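PDB 2I5E: hypothetical protein MM_2497 from Methanosarcina mazei, which probably catalyses the transfer of a guanylyl group from GTP to (2S)-2-phospholactate, a step in the biosynthesis of coenzyme F420. Local coordinates for residues M35-I48 / V94-K107. Numbering follows the deposited sequence.
Sequences MLNQVISSLKGAGI and VMADLPLLSPEHIK
The last three turns of helix 25-45 run past the loop leaving strand 91-94, with L36 opposite A96 and M35 opposite P99, and then meet the start of helix 103-109; the axes of 35-45 and 103-107 pass within 8.3 Å at a crossing angle of -58°. Midway, S42 OG donates to L101 O (3.0 Å), meeting the carbonyl 33° off its plane. With OG anti to its own carbonyl carbon (chi1 -70°), the hydroxyl reaches the loop and also touches the P103 ring. An alanine here would remove that donor and is likely to let the L101 carbonyl shift just ahead of the helix. One turn back, V39 spreads its two methyls over the strand end and the loop: CG1 packs on V94 CG1 at 4.2 Å, while CG2 sits 3.9 Å from L98 O. Selenomethionine M35 lies alongside P99, its SE 3.8 Å from CD. At the far end I106 packs beside A46 and I48, with CD1 3.8 Å from I48 CG2; P103 CB rests on the G45 backbone, just before the Schellman turn at G47. D97 points its carboxylate from the loop to a salt bridge with K16. In this GT-A-like nucleotidyltransferase fold, a helix is packed against the loop and helix start beyond strand 91-94 of the mixed sheet.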
HETATM    1  N   MSE A  35       6.643  -4.496 -17.789  1.00 32.08           N
HETATM    2  CA  MSE A  35       5.546  -4.567 -16.799  1.00 33.21           C
HETATM    3  C   MSE A  35       4.334  -5.204 -17.389  1.00 33.79           C
HETATM    4  O   MSE A  35       3.750  -6.053 -16.741  1.00 37.07           O
HETATM    5  CB  MSE A  35       5.221  -3.214 -16.207  1.00 32.83           C
HETATM    6  CG  MSE A  35       6.283  -2.793 -15.196  1.00 30.08           C
HETATM    7 SE   MSE A  35       5.704  -1.287 -14.153  1.00 40.84          SE
HETATM    8  CE  MSE A  35       5.581   0.197 -15.475  1.00 34.91           C
ATOM      9  N   LEU A  36       3.974  -4.853 -18.635  1.00 32.40           N
ATOM     10  CA  LEU A  36       2.817  -5.487 -19.320  1.00 31.61           C
ATOM     11  C   LEU A  36       2.905  -6.989 -19.315  1.00 31.33           C
ATOM     12  O   LEU A  36       1.910  -7.714 -19.039  1.00 30.03           O
ATOM     13  CB  LEU A  36       2.717  -5.013 -20.797  1.00 28.78           C
ATOM     14  CG  LEU A  36       1.552  -5.524 -21.665  1.00 33.33           C
ATOM     15  CD1 LEU A  36       0.155  -5.037 -21.138  1.00 34.02           C
ATOM     16  CD2 LEU A  36       1.738  -5.223 -23.234  1.00 30.65           C
ATOM     17  N   ASN A  37       4.075  -7.462 -19.764  1.00 33.02           N
ATOM     18  CA  ASN A  37       4.331  -8.879 -19.906  1.00 35.75           C
ATOM     19  C   ASN A  37       4.193  -9.655 -18.625  1.00 35.31           C
ATOM     20  O   ASN A  37       3.803 -10.814 -18.660  1.00 37.25           O
ATOM     21  CB  ASN A  37       5.716  -9.121 -20.541  1.00 35.11           C
ATOM     22  CG  ASN A  37       5.695  -8.828 -21.989  1.00 37.05           C
ATOM     23  OD1 ASN A  37       4.664  -8.987 -22.632  1.00 40.20           O
ATOM     24  ND2 ASN A  37       6.787  -8.341 -22.516  1.00 41.58           N
ATOM     25  N   GLN A  38       4.635  -9.064 -17.525  1.00 36.34           N
ATOM     26  CA  GLN A  38       4.507  -9.663 -16.211  1.00 36.57           C
ATOM     27  C   GLN A  38       3.022  -9.748 -15.739  1.00 36.05           C
ATOM     28  O   GLN A  38       2.585 -10.763 -15.170  1.00 35.98           O
ATOM     29  CB  GLN A  38       5.319  -8.841 -15.216  1.00 39.12           C
ATOM     30  CG  GLN A  38       6.889  -8.957 -15.348  1.00 44.08           C
ATOM     31  CD  GLN A  38       7.533  -8.769 -14.021  1.00 49.35           C
ATOM     32  OE1 GLN A  38       8.036  -7.687 -13.681  1.00 52.63           O
ATOM     33  NE2 GLN A  38       7.452  -9.808 -13.204  1.00 50.01           N
ATOM     34  N   VAL A  39       2.258  -8.671 -15.962  1.00 34.65           N
ATOM     35  CA  VAL A  39       0.758  -8.731 -15.755  1.00 33.58           C
ATOM     36  C   VAL A  39       0.043  -9.798 -16.562  1.00 33.13           C
ATOM     37  O   VAL A  39      -0.757 -10.530 -15.960  1.00 33.86           O
ATOM     38  CB  VAL A  39       0.076  -7.369 -15.979  1.00 32.84           C
ATOM     39  CG1 VAL A  39      -1.423  -7.443 -15.752  1.00 31.63           C
ATOM     40  CG2 VAL A  39       0.787  -6.325 -15.137  1.00 28.31           C
ATOM     41  N   ILE A  40       0.328  -9.906 -17.871  1.00 32.35           N
ATOM     42  CA  ILE A  40      -0.260 -10.955 -18.675  1.00 33.01           C
ATOM     43  C   ILE A  40       0.200 -12.338 -18.150  1.00 34.21           C
ATOM     44  O   ILE A  40      -0.598 -13.240 -17.982  1.00 34.39           O
ATOM     45  CB  ILE A  40       0.112 -10.896 -20.199  1.00 33.41           C
ATOM     46  CG1 ILE A  40      -0.390  -9.624 -20.877  1.00 35.59           C
ATOM     47  CG2 ILE A  40      -0.411 -12.147 -20.892  1.00 34.62           C
ATOM     48  CD1 ILE A  40       0.460  -9.177 -22.114  1.00 32.73           C
ATOM     49  N   SER A  41       1.453 -12.476 -17.801  1.00 36.32           N
ATOM     50  CA  SER A  41       1.846 -13.745 -17.155  1.00 39.01           C
ATOM     51  C   SER A  41       1.104 -14.022 -15.825  1.00 38.79           C
ATOM     52  O   SER A  41       0.737 -15.191 -15.509  1.00 38.52           O
ATOM     53  CB  SER A  41       3.339 -13.759 -16.937  1.00 37.84           C
ATOM     54  OG  SER A  41       3.645 -15.020 -16.321  1.00 49.24           O
ATOM     55  N   SER A  42       0.829 -12.981 -15.016  1.00 38.02           N
ATOM     56  CA  SER A  42       0.009 -13.297 -13.825  1.00 36.05           C
ATOM     57  C   SER A  42      -1.412 -13.715 -14.108  1.00 36.15           C
ATOM     58  O   SER A  42      -1.979 -14.566 -13.380  1.00 36.81           O
ATOM     59  CB  SER A  42       0.033 -12.219 -12.775  1.00 36.36           C
ATOM     60  OG  SER A  42       1.283 -12.199 -12.213  1.00 35.65           O
ATOM     61  N   LEU A  43      -2.007 -13.123 -15.131  1.00 36.09           N
ATOM     62  CA  LEU A  43      -3.365 -13.470 -15.518  1.00 38.10           C
ATOM     63  C   LEU A  43      -3.394 -14.918 -16.016  1.00 38.98           C
ATOM     64  O   LEU A  43      -4.338 -15.654 -15.726  1.00 38.40           O
ATOM     65  CB  LEU A  43      -3.930 -12.506 -16.587  1.00 36.75           C
ATOM     66  CG  LEU A  43      -4.029 -11.059 -16.104  1.00 36.21           C
ATOM     67  CD1 LEU A  43      -4.251 -10.000 -17.249  1.00 28.47           C
ATOM     68  CD2 LEU A  43      -5.086 -10.906 -15.009  1.00 37.34           C
ATOM     69  N   LYS A  44      -2.359 -15.301 -16.767  1.00 39.64           N
ATOM     70  CA  LYS A  44      -2.360 -16.625 -17.323  1.00 41.49           C
ATOM     71  C   LYS A  44      -2.108 -17.576 -16.138  1.00 41.87           C
ATOM     72  O   LYS A  44      -2.857 -18.531 -15.945  1.00 41.88           O
ATOM     73  CB  LYS A  44      -1.356 -16.716 -18.489  1.00 41.70           C
ATOM     74  CG  LYS A  44      -1.877 -16.118 -19.783  1.00 44.13           C
ATOM     75  CD  LYS A  44      -3.242 -16.803 -20.198  1.00 51.88           C
ATOM     76  CE  LYS A  44      -3.448 -17.095 -21.694  1.00 56.88           C
ATOM     77  NZ  LYS A  44      -2.203 -16.959 -22.615  1.00 58.72           N
ATOM     78  N   GLY A  45      -1.189 -17.193 -15.252  1.00 42.09           N
ATOM     79  CA  GLY A  45      -0.837 -17.984 -14.077  1.00 42.31           C
ATOM     80  C   GLY A  45      -2.039 -18.234 -13.224  1.00 43.56           C
ATOM     81  O   GLY A  45      -2.068 -19.165 -12.451  1.00 44.24           O
ATOM     82  N   ALA A  46      -3.070 -17.415 -13.376  1.00 44.07           N
ATOM     83  CA  ALA A  46      -4.301 -17.589 -12.578  1.00 43.66           C
ATOM     84  C   ALA A  46      -5.338 -18.378 -13.344  1.00 43.98           C
ATOM     85  O   ALA A  46      -6.457 -18.493 -12.882  1.00 43.70           O
ATOM     86  CB  ALA A  46      -4.865 -16.246 -12.151  1.00 42.01           C
ATOM     87  N   GLY A  47      -4.956 -18.869 -14.531  1.00 44.66           N
ATOM     88  CA  GLY A  47      -5.785 -19.742 -15.346  1.00 46.85           C
ATOM     89  C   GLY A  47      -6.857 -18.993 -16.131  1.00 49.00           C
ATOM     90  O   GLY A  47      -7.889 -19.567 -16.519  1.00 49.08           O
ATOM     91  N   ILE A  48      -6.664 -17.699 -16.373  1.00 48.95           N
ATOM     92  CA  ILE A  48      -7.705 -17.084 -17.083  1.00 49.85           C
ATOM     93  C   ILE A  48      -7.439 -17.292 -18.564  1.00 50.61           C
ATOM     94  O   ILE A  48      -6.324 -17.047 -19.076  1.00 49.60           O
ATOM     95  CB  ILE A  48      -8.095 -15.618 -16.608  1.00 50.88           C
ATOM     96  CG1 ILE A  48      -7.866 -14.600 -17.670  1.00 49.24           C
ATOM     97  CG2 ILE A  48      -7.685 -15.244 -15.132  1.00 50.29           C
ATOM     98  CD1 ILE A  48      -9.163 -14.305 -18.224  1.00 47.84           C
ATOM     99  N   VAL A  94      -7.515  -4.840 -15.479  1.00 28.05           N
ATOM    100  CA  VAL A  94      -6.311  -4.719 -14.682  1.00 28.80           C
ATOM    101  C   VAL A  94      -5.317  -3.760 -15.357  1.00 27.19           C
ATOM    102  O   VAL A  94      -5.010  -3.926 -16.491  1.00 29.26           O
ATOM    103  CB  VAL A  94      -5.567  -6.094 -14.528  1.00 30.14           C
ATOM    104  CG1 VAL A  94      -4.613  -6.093 -13.380  1.00 28.05           C
ATOM    105  CG2 VAL A  94      -6.447  -7.244 -14.429  1.00 34.47           C
HETATM  106  N   MSE A  95      -4.755  -2.802 -14.626  1.00 26.31           N
HETATM  107  CA  MSE A  95      -3.731  -1.940 -15.174  1.00 24.20           C
HETATM  108  C   MSE A  95      -2.466  -2.673 -15.527  1.00 25.60           C
HETATM  109  O   MSE A  95      -2.138  -3.618 -14.883  1.00 22.84           O
HETATM  110  CB  MSE A  95      -3.459  -0.856 -14.169  1.00 24.95           C
HETATM  111  CG  MSE A  95      -4.849  -0.078 -13.854  1.00 27.38           C
HETATM  112 SE   MSE A  95      -6.301  -0.197 -15.278  0.80 44.52          SE
HETATM  113  CE  MSE A  95      -5.425   1.207 -15.622  1.00 15.86           C
ATOM    114  N   ALA A  96      -1.671  -2.116 -16.456  1.00 28.21           N
ATOM    115  CA  ALA A  96      -0.459  -2.804 -16.972  1.00 29.63           C
ATOM    116  C   ALA A  96       0.797  -2.488 -16.100  1.00 30.94           C
ATOM    117  O   ALA A  96       1.877  -2.847 -16.494  1.00 28.80           O
ATOM    118  CB  ALA A  96      -0.234  -2.337 -18.366  1.00 29.80           C
ATOM    119  N   ASP A  97       0.633  -1.700 -15.002  1.00 27.54           N
ATOM    120  CA  ASP A  97       1.713  -1.204 -14.218  1.00 27.71           C
ATOM    121  C   ASP A  97       1.786  -1.756 -12.806  1.00 28.09           C
ATOM    122  O   ASP A  97       2.136  -1.036 -11.839  1.00 26.30           O
ATOM    123  CB  ASP A  97       1.723   0.348 -14.225  1.00 30.13           C
ATOM    124  CG  ASP A  97       0.466   0.952 -13.687  1.00 29.00           C
ATOM    125  OD1 ASP A  97      -0.471   0.202 -13.395  1.00 25.34           O
ATOM    126  OD2 ASP A  97       0.437   2.192 -13.519  1.00 34.87           O
ATOM    127  N   LEU A  98       1.426  -3.048 -12.689  1.00 25.92           N
ATOM    128  CA  LEU A  98       1.304  -3.704 -11.426  1.00 28.91           C
ATOM    129  C   LEU A  98       2.308  -4.897 -11.388  1.00 28.82           C
ATOM    130  O   LEU A  98       1.892  -6.011 -11.421  1.00 26.08           O
ATOM    131  CB  LEU A  98      -0.170  -4.182 -11.256  1.00 27.29           C
ATOM    132  CG  LEU A  98      -1.303  -3.082 -11.464  1.00 30.38           C
ATOM    133  CD1 LEU A  98      -2.652  -3.636 -11.199  1.00 24.27           C
ATOM    134  CD2 LEU A  98      -1.152  -1.901 -10.564  1.00 23.15           C
ATOM    135  N   PRO A  99       3.613  -4.626 -11.307  1.00 31.27           N
ATOM    136  CA  PRO A  99       4.573  -5.710 -11.311  1.00 32.96           C
ATOM    137  C   PRO A  99       4.652  -6.575 -10.013  1.00 34.75           C
ATOM    138  O   PRO A  99       5.368  -7.584 -10.003  1.00 36.97           O
ATOM    139  CB  PRO A  99       5.880  -4.987 -11.636  1.00 31.07           C
ATOM    140  CG  PRO A  99       5.729  -3.710 -10.870  1.00 29.03           C
ATOM    141  CD  PRO A  99       4.313  -3.316 -11.229  1.00 32.01           C
ATOM    142  N   LEU A 100       3.889  -6.228  -8.972  1.00 34.43           N
ATOM    143  CA  LEU A 100       3.859  -6.959  -7.679  1.00 32.91           C
ATOM    144  C   LEU A 100       2.618  -7.845  -7.572  1.00 33.36           C
ATOM    145  O   LEU A 100       2.401  -8.531  -6.590  1.00 33.90           O
ATOM    146  CB  LEU A 100       3.960  -5.953  -6.504  1.00 30.62           C
ATOM    147  CG  LEU A 100       5.216  -5.075  -6.521  1.00 31.53           C
ATOM    148  CD1 LEU A 100       5.337  -4.281  -5.229  1.00 25.93           C
ATOM    149  CD2 LEU A 100       6.518  -5.939  -6.760  1.00 30.20           C
ATOM    150  N   LEU A 101       1.813  -7.810  -8.610  1.00 31.49           N
ATOM    151  CA  LEU A 101       0.574  -8.512  -8.658  1.00 33.28           C
ATOM    152  C   LEU A 101       0.876  -9.922  -9.072  1.00 34.58           C
ATOM    153  O   LEU A 101       1.672 -10.148 -10.020  1.00 35.97           O
ATOM    154  CB  LEU A 101      -0.311  -7.853  -9.702  1.00 30.99           C
ATOM    155  CG  LEU A 101      -1.660  -8.468  -9.857  1.00 33.96           C
ATOM    156  CD1 LEU A 101      -2.552  -8.034  -8.670  1.00 27.27           C
ATOM    157  CD2 LEU A 101      -2.207  -8.056 -11.241  1.00 31.07           C
ATOM    158  N   SER A 102       0.277 -10.853  -8.335  1.00 36.15           N
ATOM    159  CA  SER A 102       0.649 -12.285  -8.287  1.00 34.43           C
ATOM    160  C   SER A 102      -0.569 -13.007  -8.818  1.00 34.28           C
ATOM    161  O   SER A 102      -1.664 -12.446  -8.903  1.00 34.93           O
ATOM    162  CB  SER A 102       0.860 -12.747  -6.864  1.00 34.07           C
ATOM    163  OG  SER A 102      -0.413 -12.711  -6.164  1.00 34.80           O
ATOM    164  N   PRO A 103      -0.388 -14.243  -9.291  1.00 35.58           N
ATOM    165  CA  PRO A 103      -1.585 -14.979  -9.633  1.00 34.22           C
ATOM    166  C   PRO A 103      -2.501 -15.191  -8.447  1.00 34.28           C
ATOM    167  O   PRO A 103      -3.681 -15.261  -8.630  1.00 34.01           O
ATOM    168  CB  PRO A 103      -1.015 -16.322 -10.126  1.00 36.44           C
ATOM    169  CG  PRO A 103       0.362 -15.966 -10.700  1.00 34.28           C
ATOM    170  CD  PRO A 103       0.864 -14.942  -9.731  1.00 34.93           C
ATOM    171  N   GLU A 104      -1.956 -15.318  -7.241  1.00 36.31           N
ATOM    172  CA  GLU A 104      -2.751 -15.493  -6.032  1.00 37.44           C
ATOM    173  C   GLU A 104      -3.607 -14.283  -5.819  1.00 36.47           C
ATOM    174  O   GLU A 104      -4.768 -14.424  -5.413  1.00 37.02           O
ATOM    175  CB  GLU A 104      -1.892 -15.820  -4.795  1.00 36.97           C
ATOM    176  CG  GLU A 104      -2.745 -16.306  -3.527  1.00 41.66           C
ATOM    177  CD  GLU A 104      -1.899 -16.643  -2.186  1.00 45.92           C
ATOM    178  OE1 GLU A 104      -2.208 -17.675  -1.479  1.00 57.41           O
ATOM    179  OE2 GLU A 104      -0.938 -15.902  -1.828  1.00 55.42           O
ATOM    180  N   HIS A 105      -3.065 -13.054  -6.081  1.00 35.82           N
ATOM    181  CA  HIS A 105      -3.953 -11.830  -5.934  1.00 31.27           C
ATOM    182  C   HIS A 105      -5.034 -11.967  -6.971  1.00 32.34           C
ATOM    183  O   HIS A 105      -6.167 -11.782  -6.659  1.00 32.35           O
ATOM    184  CB  HIS A 105      -3.211 -10.554  -6.246  1.00 28.31           C
ATOM    185  CG  HIS A 105      -2.062 -10.307  -5.357  1.00 23.17           C
ATOM    186  ND1 HIS A 105      -2.177 -10.352  -3.977  1.00 32.69           N
ATOM    187  CD2 HIS A 105      -0.777 -10.027  -5.612  1.00 22.72           C
ATOM    188  CE1 HIS A 105      -1.019 -10.036  -3.418  1.00 20.42           C
ATOM    189  NE2 HIS A 105      -0.141  -9.896  -4.397  1.00 28.21           N
ATOM    190  N   ILE A 106      -4.707 -12.272  -8.240  1.00 33.54           N
ATOM    191  CA  ILE A 106      -5.796 -12.295  -9.225  1.00 34.05           C
ATOM    192  C   ILE A 106      -6.906 -13.422  -8.915  1.00 35.83           C
ATOM    193  O   ILE A 106      -8.140 -13.204  -9.034  1.00 33.62           O
ATOM    194  CB  ILE A 106      -5.343 -12.104 -10.783  1.00 35.18           C
ATOM    195  CG1 ILE A 106      -5.814 -13.183 -11.669  1.00 35.33           C
ATOM    196  CG2 ILE A 106      -3.889 -11.552 -11.134  1.00 32.23           C
ATOM    197  CD1 ILE A 106      -6.472 -12.567 -12.752  1.00 37.75           C
ATOM    198  N   LYS A 107      -6.440 -14.589  -8.441  1.00 35.65           N
ATOM    199  CA  LYS A 107      -7.383 -15.665  -7.997  1.00 38.88           C
ATOM    200  C   LYS A 107      -8.306 -15.095  -6.961  1.00 36.86           C
ATOM    201  O   LYS A 107      -9.500 -15.225  -7.131  1.00 37.52           O
ATOM    202  CB  LYS A 107      -6.630 -16.936  -7.456  1.00 37.92           C
ATOM    203  CG  LYS A 107      -5.940 -17.758  -8.592  1.00 43.70           C
ATOM    204  CD  LYS A 107      -4.800 -18.729  -8.160  1.00 44.36           C
ATOM    205  CE  LYS A 107      -5.144 -19.738  -7.021  1.00 51.04           C
ATOM    206  NZ  LYS A 107      -4.497 -21.213  -7.192  1.00 49.86           N
TER